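Local coordinates for protein homospermidine synthase (Legionella pneumophila subsp. pneumophila str. Philadelphia 1, PDB 2PH5) that probably makes the polyamine homospermidine, and binds the dinucleotide NAD, at residues E169-I174 against V361-N366; G369-G374 against G439-W444. All coordinates share one frame; numbering follows the deposited sequence.

Interaction 1: residues E169-I174 against V361-N366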
ATOM      1  N   GLU A 169      -3.265 -28.876 -16.290  1.00 33.87           N
ATOM      2  CA  GLU A 169      -4.624 -29.263 -15.933  1.00 35.21           C
ATOM      3  C   GLU A 169      -5.623 -28.348 -16.628  1.00 35.12           C
ATOM      4  O   GLU A 169      -6.597 -28.814 -17.222  1.00 36.52           O
ATOM      5  CB  GLU A 169      -4.820 -29.207 -14.413  1.00 35.36           C
ATOM      6  CG  GLU A 169      -6.185 -29.704 -13.932  1.00 37.68           C
ATOM      7  CD  GLU A 169      -6.336 -31.218 -13.969  1.00 39.84           C
ATOM      8  OE1 GLU A 169      -5.851 -31.847 -14.931  1.00 42.41           O
ATOM      9  OE2 GLU A 169      -6.956 -31.781 -13.039  1.00 39.92           O
ATOM     10  N   ALA A 170      -5.365 -27.045 -16.570  1.00 34.64           N
ATOM     11  CA  ALA A 170      -6.247 -26.062 -17.192  1.00 34.80           C
ATOM     12  C   ALA A 170      -6.284 -26.247 -18.705  1.00 34.50           C
ATOM     13  O   ALA A 170      -7.343 -26.158 -19.329  1.00 35.05           O
ATOM     14  CB  ALA A 170      -5.785 -24.646 -16.844  1.00 33.63           C
ATOM     15  N   LEU A 171      -5.119 -26.498 -19.289  1.00 33.48           N
ATOM     16  CA  LEU A 171      -5.018 -26.702 -20.725  1.00 32.33           C
ATOM     17  C   LEU A 171      -5.953 -27.831 -21.156  1.00 32.38           C
ATOM     18  O   LEU A 171      -6.638 -27.724 -22.173  1.00 33.96           O
ATOM     19  CB  LEU A 171      -3.567 -27.021 -21.103  1.00 31.58           C
ATOM     20  CG  LEU A 171      -2.880 -26.093 -22.118  1.00 30.01           C
ATOM     21  CD1 LEU A 171      -3.309 -24.673 -21.900  1.00 28.29           C
ATOM     22  CD2 LEU A 171      -1.370 -26.228 -22.009  1.00 27.42           C
ATOM     23  N   LEU A 172      -6.004 -28.904 -20.377  1.00 31.20           N
ATOM     24  CA  LEU A 172      -6.879 -30.017 -20.723  1.00 30.47           C
ATOM     25  C   LEU A 172      -8.346 -29.676 -20.466  1.00 32.17           C
ATOM     26  O   LEU A 172      -9.204 -29.994 -21.290  1.00 32.16           O
ATOM     27  CB  LEU A 172      -6.487 -31.280 -19.944  1.00 27.70           C
ATOM     28  CG  LEU A 172      -5.080 -31.843 -20.149  1.00 27.19           C
ATOM     29  CD1 LEU A 172      -4.891 -33.049 -19.250  1.00 23.56           C
ATOM     30  CD2 LEU A 172      -4.849 -32.217 -21.611  1.00 26.35           C
ATOM     31  N   ASN A 173      -8.641 -29.035 -19.335  1.00 32.48           N
ATOM     32  CA  ASN A 173     -10.027 -28.678 -19.036  1.00 32.95           C
ATOM     33  C   ASN A 173     -10.612 -27.777 -20.115  1.00 34.07           C
ATOM     34  O   ASN A 173     -11.730 -27.993 -20.572  1.00 34.03           O
ATOM     35  CB  ASN A 173     -10.151 -27.985 -17.677  1.00 30.83           C
ATOM     36  CG  ASN A 173      -9.909 -28.923 -16.524  1.00 31.82           C
ATOM     37  OD1 ASN A 173      -9.817 -30.135 -16.705  1.00 32.83           O
ATOM     38  ND2 ASN A 173      -9.819 -28.371 -15.322  1.00 31.27           N
ATOM     39  N   ILE A 174      -9.859 -26.767 -20.530  1.00 35.01           N
ATOM     40  CA  ILE A 174     -10.348 -25.862 -21.560  1.00 37.61           C
ATOM     41  C   ILE A 174     -10.619 -26.633 -22.848  1.00 39.06           C
ATOM     42  O   ILE A 174     -11.504 -26.273 -23.621  1.00 39.81           O
ATOM     43  CB  ILE A 174      -9.336 -24.744 -21.860  1.00 37.86           C
ATOM     44  CG1 ILE A 174      -9.099 -23.903 -20.600  1.00 36.18           C
ATOM     45  CG2 ILE A 174      -9.855 -23.872 -23.001  1.00 38.41           C
ATOM     46  CD1 ILE A 174      -7.999 -22.874 -20.750  1.00 33.45           C
ATOM     47  N   VAL A 361      -3.332 -20.252 -11.840  1.00 19.04           N
ATOM     48  CA  VAL A 361      -2.905 -19.756 -13.140  1.00 21.23           C
ATOM     49  C   VAL A 361      -4.074 -19.296 -13.993  1.00 22.52           C
ATOM     50  O   VAL A 361      -5.115 -19.945 -14.058  1.00 24.86           O
ATOM     51  CB  VAL A 361      -2.137 -20.824 -13.934  1.00 19.05           C
ATOM     52  CG1 VAL A 361      -0.754 -21.009 -13.340  1.00 18.21           C
ATOM     53  CG2 VAL A 361      -2.905 -22.132 -13.911  1.00 16.52           C
ATOM     54  N   LEU A 362      -3.885 -18.170 -14.658  1.00 23.45           N
ATOM     55  CA  LEU A 362      -4.915 -17.605 -15.497  1.00 23.90           C
ATOM     56  C   LEU A 362      -4.516 -17.753 -16.953  1.00 25.37           C
ATOM     57  O   LEU A 362      -3.469 -17.249 -17.366  1.00 24.92           O
ATOM     58  CB  LEU A 362      -5.088 -16.130 -15.143  1.00 23.00           C
ATOM     59  CG  LEU A 362      -6.203 -15.323 -15.802  1.00 23.44           C
ATOM     60  CD1 LEU A 362      -7.543 -15.984 -15.496  1.00 22.11           C
ATOM     61  CD2 LEU A 362      -6.170 -13.875 -15.279  1.00 18.88           C
ATOM     62  N   LEU A 363      -5.329 -18.465 -17.728  1.00 26.58           N
ATOM     63  CA  LEU A 363      -5.051 -18.629 -19.156  1.00 27.68           C
ATOM     64  C   LEU A 363      -6.026 -17.750 -19.925  1.00 27.02           C
ATOM     65  O   LEU A 363      -7.232 -17.890 -19.762  1.00 25.45           O
ATOM     66  CB  LEU A 363      -5.222 -20.085 -19.582  1.00 25.99           C
ATOM     67  CG  LEU A 363      -4.091 -20.988 -19.109  1.00 27.70           C
ATOM     68  CD1 LEU A 363      -4.101 -21.085 -17.586  1.00 27.33           C
ATOM     69  CD2 LEU A 363      -4.260 -22.355 -19.728  1.00 27.68           C
HETATM   70  N   MSE A 364      -5.503 -16.839 -20.742  1.00 29.01           N
HETATM   71  CA  MSE A 364      -6.337 -15.925 -21.529  1.00 32.13           C
HETATM   72  C   MSE A 364      -6.153 -16.114 -23.039  1.00 32.94           C
HETATM   73  O   MSE A 364      -5.059 -16.446 -23.499  1.00 33.66           O
HETATM   74  CB  MSE A 364      -6.004 -14.475 -21.166  1.00 33.34           C
HETATM   75  CG  MSE A 364      -6.216 -14.121 -19.700  1.00 37.31           C
HETATM   76 SE   MSE A 364      -4.971 -12.750 -19.064  1.00 46.36          SE
HETATM   77  CE  MSE A 364      -3.569 -13.929 -18.416  1.00 37.38           C
ATOM     78  N   GLY A 365      -7.226 -15.899 -23.799  1.00 33.73           N
ATOM     79  CA  GLY A 365      -7.164 -16.042 -25.245  1.00 34.15           C
ATOM     80  C   GLY A 365      -8.247 -16.917 -25.856  1.00 35.52           C
ATOM     81  O   GLY A 365      -8.747 -16.628 -26.947  1.00 35.95           O
ATOM     82  N   ASN A 366      -8.614 -17.988 -25.158  1.00 36.19           N
ATOM     83  CA  ASN A 366      -9.632 -18.904 -25.652  1.00 37.77           C
ATOM     84  C   ASN A 366     -11.023 -18.279 -25.692  1.00 38.90           C
ATOM     85  O   ASN A 366     -11.393 -17.490 -24.824  1.00 37.54           O
ATOM     86  CB  ASN A 366      -9.664 -20.183 -24.808  1.00 37.73           C
ATOM     87  CG  ASN A 366     -10.623 -21.220 -25.367  1.00 38.52           C
ATOM     88  OD1 ASN A 366     -11.792 -21.270 -24.987  1.00 37.47           O
ATOM     89  ND2 ASN A 366     -10.134 -22.042 -26.294  1.00 36.87           N
TER

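Interaction 2: residues G369-G374 against G439-W444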
ATOM      1  N   GLY A 369     -13.510 -17.822 -22.823  1.00 37.52           N
ATOM      2  CA  GLY A 369     -13.284 -16.739 -21.877  1.00 33.92           C
ATOM      3  C   GLY A 369     -12.050 -17.005 -21.031  1.00 31.73           C
ATOM      4  O   GLY A 369     -11.460 -18.087 -21.110  1.00 29.49           O
ATOM      5  N   ALA A 370     -11.640 -16.031 -20.226  1.00 28.62           N
ATOM      6  CA  ALA A 370     -10.467 -16.243 -19.384  1.00 27.25           C
ATOM      7  C   ALA A 370     -10.770 -17.386 -18.427  1.00 25.31           C
ATOM      8  O   ALA A 370     -11.887 -17.514 -17.929  1.00 25.12           O
ATOM      9  CB  ALA A 370     -10.125 -14.981 -18.609  1.00 26.59           C
ATOM     10  N   TYR A 371      -9.763 -18.213 -18.174  1.00 25.24           N
ATOM     11  CA  TYR A 371      -9.898 -19.371 -17.296  1.00 23.23           C
ATOM     12  C   TYR A 371      -8.849 -19.347 -16.184  1.00 22.95           C
ATOM     13  O   TYR A 371      -7.660 -19.139 -16.439  1.00 23.24           O
ATOM     14  CB  TYR A 371      -9.726 -20.643 -18.115  1.00 21.46           C
ATOM     15  CG  TYR A 371     -10.042 -21.911 -17.365  1.00 23.10           C
ATOM     16  CD1 TYR A 371     -11.363 -22.294 -17.131  1.00 23.28           C
ATOM     17  CD2 TYR A 371      -9.023 -22.749 -16.917  1.00 21.73           C
ATOM     18  CE1 TYR A 371     -11.668 -23.480 -16.478  1.00 22.54           C
ATOM     19  CE2 TYR A 371      -9.314 -23.934 -16.263  1.00 24.66           C
ATOM     20  CZ  TYR A 371     -10.640 -24.295 -16.047  1.00 24.59           C
ATOM     21  OH  TYR A 371     -10.924 -25.476 -15.405  1.00 26.54           O
ATOM     22  N   TRP A 372      -9.298 -19.570 -14.956  1.00 22.55           N
ATOM     23  CA  TRP A 372      -8.400 -19.591 -13.807  1.00 23.94           C
ATOM     24  C   TRP A 372      -8.545 -20.921 -13.091  1.00 25.23           C
ATOM     25  O   TRP A 372      -9.643 -21.293 -12.674  1.00 24.64           O
ATOM     26  CB  TRP A 372      -8.744 -18.475 -12.827  1.00 24.19           C
ATOM     27  CG  TRP A 372      -7.759 -18.303 -11.714  1.00 26.15           C
ATOM     28  CD1 TRP A 372      -6.736 -17.390 -11.653  1.00 26.97           C
ATOM     29  CD2 TRP A 372      -7.718 -19.029 -10.475  1.00 26.65           C
ATOM     30  NE1 TRP A 372      -6.073 -17.499 -10.452  1.00 23.47           N
ATOM     31  CE2 TRP A 372      -6.655 -18.496  -9.713  1.00 25.50           C
ATOM     32  CE3 TRP A 372      -8.477 -20.078  -9.936  1.00 24.84           C
ATOM     33  CZ2 TRP A 372      -6.333 -18.973  -8.440  1.00 26.70           C
ATOM     34  CZ3 TRP A 372      -8.159 -20.557  -8.669  1.00 25.67           C
ATOM     35  CH2 TRP A 372      -7.093 -20.002  -7.932  1.00 25.90           C
ATOM     36  N   TYR A 373      -7.434 -21.634 -12.955  1.00 25.53           N
ATOM     37  CA  TYR A 373      -7.433 -22.913 -12.274  1.00 25.07           C
ATOM     38  C   TYR A 373      -6.383 -22.843 -11.178  1.00 24.52           C
ATOM     39  O   TYR A 373      -5.249 -22.455 -11.436  1.00 24.41           O
ATOM     40  CB  TYR A 373      -7.105 -24.037 -13.253  1.00 25.76           C
ATOM     41  CG  TYR A 373      -7.194 -25.400 -12.632  1.00 27.26           C
ATOM     42  CD1 TYR A 373      -6.139 -25.913 -11.890  1.00 27.96           C
ATOM     43  CD2 TYR A 373      -8.352 -26.168 -12.756  1.00 29.83           C
ATOM     44  CE1 TYR A 373      -6.229 -27.154 -11.289  1.00 30.37           C
ATOM     45  CE2 TYR A 373      -8.457 -27.421 -12.154  1.00 28.37           C
ATOM     46  CZ  TYR A 373      -7.389 -27.907 -11.425  1.00 31.01           C
ATOM     47  OH  TYR A 373      -7.440 -29.157 -10.847  1.00 32.18           O
ATOM     48  N   GLY A 374      -6.769 -23.201  -9.956  1.00 23.84           N
ATOM     49  CA  GLY A 374      -5.831 -23.150  -8.852  1.00 23.69           C
ATOM     50  C   GLY A 374      -6.379 -23.570  -7.500  1.00 24.46           C
ATOM     51  O   GLY A 374      -7.419 -24.229  -7.403  1.00 24.28           O
ATOM     52  N   GLY A 439     -11.387 -25.022 -11.690  1.00 30.55           N
ATOM     53  CA  GLY A 439     -11.314 -23.996 -12.715  1.00 28.85           C
ATOM     54  C   GLY A 439     -12.489 -23.037 -12.670  1.00 28.70           C
ATOM     55  O   GLY A 439     -13.574 -23.376 -12.200  1.00 28.49           O
ATOM     56  N   TYR A 440     -12.265 -21.822 -13.152  1.00 29.30           N
ATOM     57  CA  TYR A 440     -13.300 -20.807 -13.168  1.00 29.17           C
ATOM     58  C   TYR A 440     -13.178 -19.968 -14.432  1.00 30.20           C
ATOM     59  O   TYR A 440     -12.103 -19.451 -14.755  1.00 29.42           O
ATOM     60  CB  TYR A 440     -13.180 -19.889 -11.952  1.00 27.55           C
ATOM     61  CG  TYR A 440     -13.116 -20.604 -10.626  1.00 29.03           C
ATOM     62  CD1 TYR A 440     -11.924 -21.173 -10.176  1.00 28.19           C
ATOM     63  CD2 TYR A 440     -14.241 -20.681  -9.802  1.00 29.24           C
ATOM     64  CE1 TYR A 440     -11.849 -21.796  -8.936  1.00 28.36           C
ATOM     65  CE2 TYR A 440     -14.181 -21.300  -8.561  1.00 30.17           C
ATOM     66  CZ  TYR A 440     -12.978 -21.854  -8.131  1.00 31.92           C
ATOM     67  OH  TYR A 440     -12.908 -22.443  -6.887  1.00 34.74           O
ATOM     68  N   TYR A 441     -14.292 -19.849 -15.144  1.00 31.61           N
ATOM     69  CA  TYR A 441     -14.367 -19.066 -16.367  1.00 31.58           C
ATOM     70  C   TYR A 441     -14.859 -17.676 -15.986  1.00 32.19           C
ATOM     71  O   TYR A 441     -15.560 -17.512 -14.987  1.00 33.95           O
ATOM     72  CB  TYR A 441     -15.363 -19.707 -17.341  1.00 31.87           C
ATOM     73  CG  TYR A 441     -14.794 -20.846 -18.153  1.00 33.06           C
ATOM     74  CD1 TYR A 441     -13.891 -20.600 -19.184  1.00 33.51           C
ATOM     75  CD2 TYR A 441     -15.127 -22.171 -17.872  1.00 33.57           C
ATOM     76  CE1 TYR A 441     -13.327 -21.642 -19.915  1.00 32.24           C
ATOM     77  CE2 TYR A 441     -14.566 -23.226 -18.599  1.00 32.48           C
ATOM     78  CZ  TYR A 441     -13.664 -22.949 -19.616  1.00 33.14           C
ATOM     79  OH  TYR A 441     -13.078 -23.977 -20.321  1.00 35.19           O
ATOM     80  N   THR A 442     -14.484 -16.676 -16.773  1.00 31.15           N
ATOM     81  CA  THR A 442     -14.931 -15.314 -16.518  1.00 31.37           C
ATOM     82  C   THR A 442     -14.896 -14.481 -17.780  1.00 32.30           C
ATOM     83  O   THR A 442     -14.050 -14.686 -18.645  1.00 32.88           O
ATOM     84  CB  THR A 442     -14.070 -14.595 -15.466  1.00 30.53           C
ATOM     85  OG1 THR A 442     -14.477 -13.225 -15.397  1.00 27.80           O
ATOM     86  CG2 THR A 442     -12.597 -14.652 -15.840  1.00 31.09           C
ATOM     87  N   ASP A 443     -15.826 -13.535 -17.865  1.00 34.06           N
ATOM     88  CA  ASP A 443     -15.935 -12.635 -19.006  1.00 34.30           C
ATOM     89  C   ASP A 443     -15.078 -11.397 -18.788  1.00 32.01           C
ATOM     90  O   ASP A 443     -15.157 -10.429 -19.543  1.00 33.46           O
ATOM     91  CB  ASP A 443     -17.398 -12.211 -19.219  1.00 36.42           C
ATOM     92  CG  ASP A 443     -17.999 -11.519 -17.998  1.00 40.04           C
ATOM     93  OD1 ASP A 443     -19.173 -11.106 -18.069  1.00 44.04           O
ATOM     94  OD2 ASP A 443     -17.307 -11.391 -16.965  1.00 40.91           O
ATOM     95  N   TRP A 444     -14.262 -11.430 -17.745  1.00 29.32           N
ATOM     96  CA  TRP A 444     -13.390 -10.306 -17.429  1.00 26.90           C
ATOM     97  C   TRP A 444     -12.246 -10.146 -18.431  1.00 26.49           C
ATOM     98  O   TRP A 444     -11.741 -11.130 -18.973  1.00 25.22           O
ATOM     99  CB  TRP A 444     -12.766 -10.506 -16.047  1.00 25.04           C
ATOM    100  CG  TRP A 444     -11.574  -9.618 -15.816  1.00 26.03           C
ATOM    101  CD1 TRP A 444     -11.584  -8.360 -15.291  1.00 25.03           C
ATOM    102  CD2 TRP A 444     -10.206  -9.894 -16.169  1.00 24.87           C
ATOM    103  NE1 TRP A 444     -10.313  -7.834 -15.295  1.00 25.44           N
ATOM    104  CE2 TRP A 444      -9.450  -8.752 -15.829  1.00 23.11           C
ATOM    105  CE3 TRP A 444      -9.549 -10.992 -16.745  1.00 26.21           C
ATOM    106  CZ2 TRP A 444      -8.066  -8.676 -16.041  1.00 23.50           C
ATOM    107  CZ3 TRP A 444      -8.168 -10.914 -16.958  1.00 26.21           C
ATOM    108  CH2 TRP A 444      -7.445  -9.761 -16.605  1.00 24.27           C
TER

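Interaction 1: residues E169-I174 against V361-N366
Leu363 meets Ala170, Leu171 and Ile174 of the helix, and this apolar packing is the main part of the contact. Its first side-chain bond points toward the helix, and chi1 of -74° sets CG anti to the carbonyl carbon, beside the backbone N. Leu363 CD2 touches all three residues, and CD1 shares in the contact with Ala170 CB. Leu363 CD2 lies 3.3 Å from Leu171 CD1, where the two side chains cross at about a right angle, and 3.9 Å from Ile174 CD1. A side chain of one carbon suits Ala170, where the backbones come nearest, 7.8 Å between Ala170 CA and Leu363 CA. Ile174 turns its other branch, CG2, to the amide of Asn366 and lies 3.6 Å from Asn366 CG, the two side chains running past each other in opposite directions. Asn366 OD1 accepts from Arg368 N, and ND2 donates to Leu198 O. Helix 158-176 lies on one face of the mixed sheet; the axis of its segment 169-174 passes 9.8 Å from that of strand 361-364, the chain directions 42° apart. The join therefore rests on shape and the exclusion of water, and the one buried amide in it has its hydrogen-bonding partners in Arg368 and Leu198.

Interaction 2: residues G369-G374 against G439-W444
Tyr441 presents one face of its ring to the edge of Tyr371, whose CD1 stands over the ring centre, 3.3 Å above the plane. The planes meet at 56°, an edge-to-face pair, and Gly369 O lies at the rim of Tyr441 in its plane. Among the residues pointing to the other face of the sheet, Trp372 and Tyr440 run side by side the same way; Tyr440 CD1 comes to the edge of the indole, 3.6 Å from Trp372 CE3. Tyr371, with CG anti to its backbone N (chi1 -172°), extends past Gly439, and its OH comes 3.1 Å from Gly439 CA. Gly439, lacking a side chain, leaves the place that Tyr371 OH occupies. The antiparallel backbones are joined at two hydrogen-bonded pairs: Trp372 and Tyr440 exchange bonds both ways, and Thr442 N donates to Ala370 O at 3.0 Å, but the return bond from Ala370 N is weak. Thr442 OG1 accepts from Trp444 N, an ST turn where the strand ends. Tyr371 OH bonds Asn173 ND2 of helix 158-176, and Tyr441 OH bonds Asp177 OD2 just after it. Backbone bonds therefore fix the register, while the aromatic side chains cover both faces with apolar surface.

Overall arrangement
Both contacts belong to one mixed sheet in the range assigned to the saccharopine dehydrogenase C-terminal family. Interaction 1 is fully buried and lays helix 158-176 on a face of the sheet; interaction 2 is partly buried and adds strand 436-442, outermost within the chain, to strand 370-378. Interaction 1 is carried by apolar side chains, interaction 2 by backbone hydrogen bonds with aromatic packing on both faces; a bond from Asn173 to Tyr371 also ties the helix to the sheet. Strands 352-364 and 370-378, consecutive in sequence and adjacent in the sheet, connect the two, with Leu363 N 2.7 Å from Tyr371 O in a probable hydrogen bond. The same helix also covers Tyr371 and Tyr373, so it packs across both neighbouring strands.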